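Local coordinates for protein 4-amino-4-deoxy-L-arabinose transferase or related glycosyltransferases of PMT family (Cupriavidus metallidurans, PDB 5EZM) that probably transfers 4-amino-4-deoxy-L-arabinose from a polyprenyl phosphate carrier to lipid A, as a zinc-containing membrane glycosyltransferase of the GT-C fold, at residues 51-55 / 454-458. Numbering follows the deposited sequence.
Sequences MRHLV and LLGHE. With MPG ([(Z)-octadec-9-enyl] (2R)-2,3-bis(oxidanyl)propanoate), chain N; MPG ([(Z)-octadec-9-enyl] (2R)-2,3-bis(oxidanyl)propanoate), chain B; MPG ([(Z)-octadec-9-enyl] (2R)-2,3-bis(oxidanyl)propanoate), chain X.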
loop_
_atom_site.group_PDB
_atom_site.type_symbol
_atom_site.label_atom_id
_atom_site.label_comp_id
_atom_site.label_asym_id
_atom_site.label_seq_id
_atom_site.Cartn_x
_atom_site.Cartn_y
_atom_site.Cartn_z
ATOM N N MET A 51 9.564 -5.629 11.185
ATOM C CA MET A 51 10.390 -4.779 12.032
ATOM C C MET A 51 9.722 -3.451 12.370
ATOM O O MET A 51 10.378 -2.564 12.928
ATOM C CB MET A 51 11.757 -4.548 11.377
ATOM C CG MET A 51 12.550 -5.842 11.231
ATOM S SD MET A 51 14.333 -5.627 11.111
ATOM C CE MET A 51 14.525 -5.261 9.375
ATOM N N ARG A 52 8.437 -3.297 12.067
ATOM C CA ARG A 52 7.685 -2.114 12.452
ATOM C C ARG A 52 6.333 -2.540 12.998
ATOM O O ARG A 52 5.738 -3.507 12.513
ATOM C CB ARG A 52 7.480 -1.157 11.269
ATOM C CG ARG A 52 8.753 -0.707 10.574
ATOM C CD ARG A 52 8.442 0.242 9.421
ATOM N NE ARG A 52 7.591 -0.372 8.406
ATOM C CZ ARG A 52 6.283 -0.158 8.289
ATOM N NH1 ARG A 52 5.664 0.666 9.125
ATOM N NH2 ARG A 52 5.591 -0.767 7.334
ATOM N N HIS A 53 5.853 -1.826 14.011
ATOM C CA HIS A 53 4.481 -2.018 14.443
ATOM C C HIS A 53 3.525 -1.434 13.410
ATOM O O HIS A 53 3.901 -0.603 12.579
ATOM C CB HIS A 53 4.249 -1.377 15.809
ATOM C CG HIS A 53 4.922 -2.099 16.932
ATOM N ND1 HIS A 53 6.156 -1.729 17.422
ATOM C CD2 HIS A 53 4.539 -3.178 17.655
ATOM C CE1 HIS A 53 6.501 -2.545 18.402
ATOM N NE2 HIS A 53 5.537 -3.435 18.562
ATOM N N LEU A 54 2.273 -1.882 13.468
ATOM C CA LEU A 54 1.291 -1.495 12.463
ATOM C C LEU A 54 0.954 -0.014 12.581
ATOM O O LEU A 54 0.689 0.493 13.676
ATOM C CB LEU A 54 0.025 -2.337 12.601
ATOM C CG LEU A 54 0.178 -3.834 12.328
ATOM C CD1 LEU A 54 -1.167 -4.526 12.424
ATOM C CD2 LEU A 54 0.810 -4.070 10.965
ATOM N N VAL A 55 0.964 0.676 11.446
ATOM C CA VAL A 55 0.738 2.114 11.386
ATOM C C VAL A 55 -0.698 2.346 10.931
ATOM O O VAL A 55 -1.066 2.012 9.799
ATOM C CB VAL A 55 1.743 2.799 10.451
ATOM C CG1 VAL A 55 1.352 4.252 10.207
ATOM C CG2 VAL A 55 3.149 2.705 11.033
ATOM N N LEU A 454 12.295 3.705 6.037
ATOM C CA LEU A 454 10.991 3.192 6.447
ATOM C C LEU A 454 11.063 2.542 7.824
ATOM O O LEU A 454 10.208 2.791 8.681
ATOM C CB LEU A 454 10.455 2.203 5.409
ATOM C CG LEU A 454 9.065 1.619 5.691
ATOM C CD1 LEU A 454 8.067 2.716 6.016
ATOM C CD2 LEU A 454 8.572 0.773 4.523
ATOM N N LEU A 455 12.080 1.706 8.055
ATOM C CA LEU A 455 12.253 1.100 9.370
ATOM C C LEU A 455 12.438 2.153 10.453
ATOM O O LEU A 455 12.008 1.954 11.594
ATOM C CB LEU A 455 13.444 0.146 9.354
ATOM C CG LEU A 455 13.351 -1.044 8.400
ATOM C CD1 LEU A 455 14.640 -1.840 8.433
ATOM C CD2 LEU A 455 12.161 -1.928 8.745
ATOM N N GLY A 456 13.069 3.279 10.118
ATOM C CA GLY A 456 13.220 4.346 11.089
ATOM C C GLY A 456 11.896 4.931 11.535
ATOM O O GLY A 456 11.779 5.428 12.659
ATOM N N HIS A 457 10.880 4.877 10.671
ATOM C CA HIS A 457 9.558 5.358 11.051
ATOM C C HIS A 457 8.973 4.592 12.231
ATOM O O HIS A 457 8.001 5.062 12.830
ATOM C CB HIS A 457 8.604 5.282 9.858
ATOM C CG HIS A 457 7.265 5.894 10.124
ATOM N ND1 HIS A 457 6.146 5.143 10.413
ATOM C CD2 HIS A 457 6.868 7.189 10.163
ATOM C CE1 HIS A 457 5.116 5.947 10.608
ATOM N NE2 HIS A 457 5.527 7.194 10.465
ATOM N N GLU A 458 9.540 3.432 12.580
ATOM C CA GLU A 458 9.101 2.717 13.773
ATOM C C GLU A 458 9.217 3.582 15.024
ATOM O O GLU A 458 8.426 3.421 15.962
ATOM C CB GLU A 458 9.910 1.425 13.929
ATOM C CG GLU A 458 9.848 0.773 15.297
ATOM C CD GLU A 458 8.546 0.036 15.563
ATOM O OE1 GLU A 458 7.548 0.279 14.857
ATOM O OE2 GLU A 458 8.522 -0.798 16.488
HETATM C C2 MPG N . 4.950 7.047 6.612
HETATM C C3 MPG N . 6.214 6.274 6.254
HETATM C C4 MPG N . 7.299 7.175 5.687
HETATM C C5 MPG N . 8.408 6.374 4.986
HETATM C C6 MPG N . 9.313 7.278 4.133
HETATM C C7 MPG N . 10.165 6.489 3.122
HETATM C C8 MPG N . 10.828 7.421 2.078
HETATM C C1 MPG N . 3.832 6.132 7.118
HETATM C C2 MPG B . 18.972 -2.425 7.006
HETATM C C3 MPG B . 17.861 -3.429 6.725
HETATM C C4 MPG B . 17.808 -4.545 7.759
HETATM C C5 MPG B . 17.321 -5.867 7.148
HETATM C C6 MPG B . 17.866 -7.094 7.897
HETATM C C1 MPG B . 19.751 -2.050 5.741
HETATM C C2 MPG X . 15.060 2.723 17.046
HETATM C C3 MPG X . 13.768 2.138 16.492
HETATM C C4 MPG X . 13.860 1.786 15.014
HETATM C C5 MPG X . 15.261 1.314 14.590
HETATM C C6 MPG X . 15.451 1.297 13.064
HETATM C C7 MPG X . 16.679 0.468 12.638
HETATM C C8 MPG X . 16.945 0.519 11.114
HETATM C C1 MPG X . 14.817 3.565 18.301
HETATM O O HOH W 1 6.578 2.461 11.030
#
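Glu458 grips His53 with both carboxylate oxygens. OE1 accepts the backbone N of His53 at 2.8 Å in a nearly straight bond (164°), on its syn side but out of the carboxylate plane; OE2 takes His53 ND1 at 2.7 Å through its syn lone pair, in a more bent bond. The Glu458 chain, bent at chi2 (76°), brings its carboxylate up 12° from parallel to the imidazole, OE2 tilted out of the ring plane. Without the carboxylate, as with an alanine here, the His53 amide and ND1 would probably each lose an acceptor and the ring would be freer to turn.

Water joins the second polar pair: one molecule accepts from Arg52 NH1 at 2.8 Å and also bonds His457 ND1. Arg52 NH2 reaches the carbonyl of His156, while Leu454 CD1 lies over one guanidinium face.

Among apolar contacts, the Arg52 chain crosses Leu454 and Leu455 at about a right angle. Met51 CE meets Leu455 CD1 at 3.6 Å, and both touch a monoolein-like lipid; a second such lipid lies over one face of the His457 ring, whose edge meets Val55 CG2.

Loop 51-55 thus bonds directly to Glu458 of helix 458-465 and through water to His457, while Met51, Leu454 and Leu455 meet lipid chains.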